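Local structure of protein translation elongation factor 1A (Methanosarcina mazei, 3WND) at residues Ile83-Ala87 / Val177-Ile181; Leu191-Phe196 / Val213-Ser219. The protein binds cysteinyl-tRNA(Cys) in its GTP-bound form and probably acts as a translation elongation factor related to SelB and EF-Tu. All blocks are in the same frame, centred on the assembly; numbering follows the deposited sequence.

Contact 1: Ile83-Ala87 / Val177-Ile181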
loop_
_atom_site.group_PDB
_atom_site.type_symbol
_atom_site.label_atom_id
_atom_site.label_comp_id
_atom_site.label_asym_id
_atom_site.label_seq_id
_atom_site.Cartn_x
_atom_site.Cartn_y
_atom_site.Cartn_z
ATOM N N ILE A 83 1.399 -0.511 2.380
ATOM C CA ILE A 83 2.041 -1.557 3.232
ATOM C C ILE A 83 2.545 -2.728 2.448
ATOM O O ILE A 83 3.157 -3.609 2.997
ATOM C CB ILE A 83 1.073 -2.016 4.392
ATOM C CG1 ILE A 83 -0.033 -2.876 3.892
ATOM C CG2 ILE A 83 0.676 -0.826 5.270
ATOM C CD1 ILE A 83 -1.010 -3.245 5.065
ATOM N N SER A 84 2.268 -2.715 1.137
ATOM C CA SER A 84 2.638 -3.830 0.306
ATOM C C SER A 84 3.762 -3.508 -0.648
ATOM O O SER A 84 4.035 -2.322 -0.965
ATOM C CB SER A 84 1.398 -4.310 -0.470
ATOM O OG SER A 84 0.392 -4.724 0.437
ATOM N N ASP A 85 4.409 -4.555 -1.183
ATOM C CA ASP A 85 5.424 -4.327 -2.210
ATOM C C ASP A 85 5.018 -4.838 -3.573
ATOM O O ASP A 85 5.687 -4.489 -4.552
ATOM C CB ASP A 85 6.776 -4.990 -1.802
ATOM C CG ASP A 85 7.445 -4.208 -0.634
ATOM O OD1 ASP A 85 7.527 -2.949 -0.664
ATOM O OD2 ASP A 85 7.862 -4.869 0.270
ATOM N N ILE A 86 3.972 -5.681 -3.617
ATOM C CA ILE A 86 3.527 -6.275 -4.888
ATOM C C ILE A 86 2.028 -6.025 -4.958
ATOM O O ILE A 86 1.364 -6.199 -3.940
ATOM C CB ILE A 86 3.698 -7.819 -4.848
ATOM C CG1 ILE A 86 5.198 -8.181 -4.727
ATOM C CG2 ILE A 86 3.131 -8.440 -6.141
ATOM C CD1 ILE A 86 5.491 -9.677 -4.478
ATOM N N ALA A 87 1.544 -5.633 -6.158
ATOM C CA ALA A 87 0.086 -5.393 -6.328
ATOM C C ALA A 87 -0.444 -6.425 -7.258
ATOM O O ALA A 87 0.150 -6.647 -8.303
ATOM C CB ALA A 87 -0.230 -3.974 -6.883
ATOM N N VAL A 177 8.635 -12.317 -8.267
ATOM C CA VAL A 177 8.687 -10.875 -7.990
ATOM C C VAL A 177 9.173 -10.698 -6.564
ATOM O O VAL A 177 9.990 -9.771 -6.249
ATOM C CB VAL A 177 7.297 -10.176 -8.232
ATOM C CG1 VAL A 177 7.382 -8.723 -7.905
ATOM C CG2 VAL A 177 6.829 -10.256 -9.710
ATOM N N ALA A 178 8.679 -11.552 -5.653
ATOM C CA ALA A 178 9.124 -11.427 -4.275
ATOM C C ALA A 178 10.649 -11.517 -4.136
ATOM O O ALA A 178 11.225 -10.848 -3.258
ATOM C CB ALA A 178 8.454 -12.423 -3.377
ATOM N N GLU A 179 11.309 -12.289 -5.001
ATOM C CA GLU A 179 12.753 -12.534 -4.822
ATOM C C GLU A 179 13.449 -11.219 -5.160
ATOM O O GLU A 179 14.413 -10.833 -4.512
ATOM C CB GLU A 179 13.199 -13.704 -5.749
ATOM C CG GLU A 179 14.672 -14.141 -5.660
ATOM C CD GLU A 179 14.798 -15.617 -6.098
ATOM O OE1 GLU A 179 14.259 -15.929 -7.161
ATOM O OE2 GLU A 179 15.417 -16.446 -5.409
ATOM N N LYS A 180 12.930 -10.501 -6.162
ATOM C CA LYS A 180 13.517 -9.231 -6.613
ATOM C C LYS A 180 13.314 -8.202 -5.538
ATOM O O LYS A 180 14.245 -7.459 -5.183
ATOM C CB LYS A 180 12.897 -8.763 -7.935
ATOM C CG LYS A 180 13.239 -9.640 -9.124
ATOM C CD LYS A 180 12.215 -9.754 -10.271
ATOM C CE LYS A 180 11.875 -8.474 -11.075
ATOM N NZ LYS A 180 10.457 -8.489 -11.647
ATOM N N ILE A 181 12.138 -8.210 -4.921
ATOM C CA ILE A 181 11.855 -7.248 -3.852
ATOM C C ILE A 181 12.679 -7.517 -2.590
ATOM O O ILE A 181 13.086 -6.593 -1.916
ATOM C CB ILE A 181 10.356 -7.238 -3.510
ATOM C CG1 ILE A 181 9.595 -6.633 -4.719
ATOM C CG2 ILE A 181 10.086 -6.567 -2.193
ATOM C CD1 ILE A 181 8.170 -7.044 -4.659
#

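Contact 2: Leu191-Phe196 / Val213-Ser219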
loop_
_atom_site.group_PDB
_atom_site.type_symbol
_atom_site.label_atom_id
_atom_site.label_comp_id
_atom_site.label_asym_id
_atom_site.label_seq_id
_atom_site.Cartn_x
_atom_site.Cartn_y
_atom_site.Cartn_z
ATOM N N LEU A 191 19.719 1.900 6.104
ATOM C CA LEU A 191 19.112 3.190 6.445
ATOM C C LEU A 191 18.608 3.198 7.902
ATOM O O LEU A 191 18.454 2.106 8.518
ATOM C CB LEU A 191 17.926 3.486 5.548
ATOM C CG LEU A 191 18.243 3.672 4.051
ATOM C CD1 LEU A 191 17.026 3.868 3.203
ATOM C CD2 LEU A 191 19.174 4.883 3.798
ATOM N N PRO A 192 18.377 4.383 8.468
ATOM C CA PRO A 192 17.694 4.414 9.787
ATOM C C PRO A 192 16.339 3.746 9.740
ATOM O O PRO A 192 15.637 3.884 8.731
ATOM C CB PRO A 192 17.574 5.896 10.074
ATOM C CG PRO A 192 18.745 6.542 9.309
ATOM C CD PRO A 192 18.858 5.706 8.003
ATOM N N ALA A 193 16.015 2.952 10.763
ATOM C CA ALA A 193 14.744 2.269 10.770
ATOM C C ALA A 193 13.519 3.176 10.768
ATOM O O ALA A 193 13.446 4.203 11.496
ATOM C CB ALA A 193 14.612 1.345 11.993
ATOM N N ARG A 194 12.519 2.786 9.949
ATOM C CA ARG A 194 11.186 3.389 10.066
ATOM C C ARG A 194 10.180 2.274 9.994
ATOM O O ARG A 194 10.351 1.372 9.118
ATOM C CB ARG A 194 10.883 4.367 8.881
ATOM C CG ARG A 194 11.933 5.433 8.726
ATOM C CD ARG A 194 11.603 6.327 7.507
ATOM N NE ARG A 194 10.443 7.188 7.720
ATOM C CZ ARG A 194 9.561 7.525 6.739
ATOM N NH1 ARG A 194 9.539 6.897 5.517
ATOM N NH2 ARG A 194 8.589 8.419 6.989
ATOM N N ILE A 195 9.160 2.341 10.842
ATOM C CA ILE A 195 8.075 1.345 10.831
ATOM C C ILE A 195 6.775 2.117 10.688
ATOM O O ILE A 195 6.499 3.069 11.445
ATOM C CB ILE A 195 8.091 0.503 12.151
ATOM C CG1 ILE A 195 9.489 -0.207 12.305
ATOM C CG2 ILE A 195 6.922 -0.563 12.106
ATOM C CD1 ILE A 195 10.345 0.534 13.393
ATOM N N PHE A 196 5.934 1.710 9.730
ATOM C CA PHE A 196 4.583 2.341 9.583
ATOM C C PHE A 196 3.573 1.440 10.270
ATOM O O PHE A 196 3.618 0.259 10.131
ATOM C CB PHE A 196 4.179 2.388 8.091
ATOM C CG PHE A 196 4.825 3.496 7.282
ATOM C CD1 PHE A 196 5.803 4.345 7.848
ATOM C CD2 PHE A 196 4.452 3.665 5.956
ATOM C CE1 PHE A 196 6.428 5.329 7.047
ATOM C CE2 PHE A 196 5.079 4.661 5.185
ATOM C CZ PHE A 196 6.042 5.454 5.727
ATOM N N VAL A 213 4.720 -2.521 9.237
ATOM C CA VAL A 213 5.727 -3.069 8.329
ATOM C C VAL A 213 6.922 -2.166 8.443
ATOM O O VAL A 213 6.779 -0.925 8.564
ATOM C CB VAL A 213 5.187 -3.143 6.865
ATOM C CG1 VAL A 213 4.773 -1.785 6.351
ATOM C CG2 VAL A 213 6.148 -3.871 5.941
ATOM N N VAL A 214 8.107 -2.783 8.477
ATOM C CA VAL A 214 9.358 -1.988 8.484
ATOM C C VAL A 214 9.600 -1.502 7.014
ATOM O O VAL A 214 9.705 -2.324 6.094
ATOM C CB VAL A 214 10.533 -2.879 8.889
ATOM C CG1 VAL A 214 11.865 -2.074 8.942
ATOM C CG2 VAL A 214 10.264 -3.530 10.280
ATOM N N LYS A 215 9.591 -0.169 6.869
ATOM C CA LYS A 215 9.707 0.471 5.559
ATOM C C LYS A 215 11.168 0.550 5.113
ATOM O O LYS A 215 11.438 0.484 3.930
ATOM C CB LYS A 215 9.053 1.824 5.558
ATOM C CG LYS A 215 7.531 1.821 5.814
ATOM C CD LYS A 215 6.682 1.136 4.699
ATOM C CE LYS A 215 6.737 1.835 3.325
ATOM N NZ LYS A 215 5.781 1.358 2.230
ATOM N N GLN A 216 12.070 0.731 6.064
ATOM C CA GLN A 216 13.498 0.819 5.788
ATOM C C GLN A 216 14.250 0.489 7.089
ATOM O O GLN A 216 13.646 0.605 8.212
ATOM C CB GLN A 216 13.899 2.198 5.190
ATOM C CG GLN A 216 13.646 3.317 6.180
ATOM C CD GLN A 216 14.071 4.662 5.637
ATOM O OE1 GLN A 216 13.569 5.091 4.609
ATOM N NE2 GLN A 216 15.015 5.320 6.345
ATOM N N GLY A 217 15.537 0.182 6.944
ATOM C CA GLY A 217 16.399 -0.096 8.065
ATOM C C GLY A 217 16.125 -1.492 8.622
ATOM O O GLY A 217 15.485 -2.339 8.002
ATOM N N ILE A 218 16.652 -1.694 9.821
ATOM C CA ILE A 218 16.402 -2.940 10.568
ATOM C C ILE A 218 15.968 -2.508 11.954
ATOM O O ILE A 218 16.727 -1.862 12.672
ATOM C CB ILE A 218 17.639 -3.862 10.681
ATOM C CG1 ILE A 218 18.179 -4.185 9.293
ATOM C CG2 ILE A 218 17.278 -5.151 11.474
ATOM C CD1 ILE A 218 19.383 -5.121 9.261
ATOM N N SER A 219 14.717 -2.862 12.333
ATOM C CA SER A 219 14.246 -2.502 13.679
ATOM C C SER A 219 14.720 -3.610 14.632
ATOM O O SER A 219 14.745 -4.771 14.276
ATOM C CB SER A 219 12.691 -2.404 13.670
ATOM O OG SER A 219 12.206 -2.143 14.932
HETATM O O HOH W 1 18.314 0.456 10.665
HETATM O O HOH W 2 10.884 4.641 4.497
#

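Contact 1: Ile83-Ala87 / Val177-Ile181
The CA atoms of Asp85 and Ile181 lie 7.3 Å apart and those of Ile86 and Val177 7.6 Å, so a single layer of side chains fills the space between the start of strand 86-91 and helix 167-187. Ile86 carries much of this layer. With CG1 anti to its carbonyl carbon (chi1 -64°) and the chain extended beyond it, Ile86 CD1 reaches the helix, meeting CG1 of Val177 at 4.0 Å and CB of Ala178 at 4.2 Å. Ile181 lies one turn after Val177 and reaches the strand with both branches. Its CG1 branch crosses Ile86 obliquely, although the modelled approach of its methyl end is too short to be reliable. Ile181 CG2 packs against Asp85, 3.7 Å from its CB, and flanks the carboxylate. Asp85 OD2 finds its polar partner one turn further along the helix, in a hydrogen bond from Asn185 ND2, so an otherwise apolar interface is edged by a polar link. Strand 86-91 runs between strands 21-28 and 115-119 in the mixed sheet of the GTPase domain, and helix 167-187 packs against this sheet, Ala178 touching Ala22 of strand 21-28, and Val177 and Ile181 touching His114 in the loop before strand 115-119.

Contact 2: Leu191-Phe196 / Val213-Ser219
The side chains of Gln216 and Arg194 run past each other at a slant, Gln216 CD 3.5 Å from Arg194 CD, with the amide and guanidinium planes turned 72° apart. Gln216 CG sits between its backbone N and carbonyl carbon (chi1 64°), and from there the extended chain brings NE2 to Pro192 O, 2.9 Å away. This bond is nearly straight (164°) and lies in both the amide and carbonyl planes. Water 2 bridges OE1 to Arg194 NH1, and Leu191 crosses at about a right angle, its CB 3.5 Å from Gln216 NE2. Replacing Gln216 by alanine removes the amide, which is likely to leave Pro192 O without this donor and water 2 without its glutamine partner. Arg194 forms salt bridges with Glu277 and Asp350, and CE1 of Phe196 lies over one guanidinium face, toward its rim. Lys215 CG stands above the centre of the Phe196 ring, 3.5 Å from the centroid, in a CH-pi contact; bends at chi2 and chi3 fold the lysine across it, and NZ hydrogen-bonds to Asn82 O. Gly217 has positive phi and lies so close to Ala193 that a side chain would clash. Arg194 N hydrogen-bonds to Gln216 O at 3.0 Å, and Lys215 N to Arg194 O at 2.8 Å, so two residues face one: a classic beta bulge in the hairpin 194-203/207-216, consistent with the second-domain beta barrel of SelB-like factors.

How the contacts relate
The two contacts follow in series along the chain, contact 1 closing at Ile181 before contact 2 opens at Leu191, with their centres about 16 Å apart. They share no sheet: contact 1 belongs to the mixed alpha/beta sheet of the GTPase domain, contact 2 to the antiparallel beta domain that follows. Helix 167-187 leads out of the first, and a short connection carries the chain into strand 194-203 of the second; within that connection Leu188 makes a backbone hydrogen bond with Gly217. The domains also meet directly, through Lys215 of contact 2 and Asn82, next to Ile83 of contact 1. Contact 2 therefore lies at the interface by which the beta domain is joined to the GTPase domain.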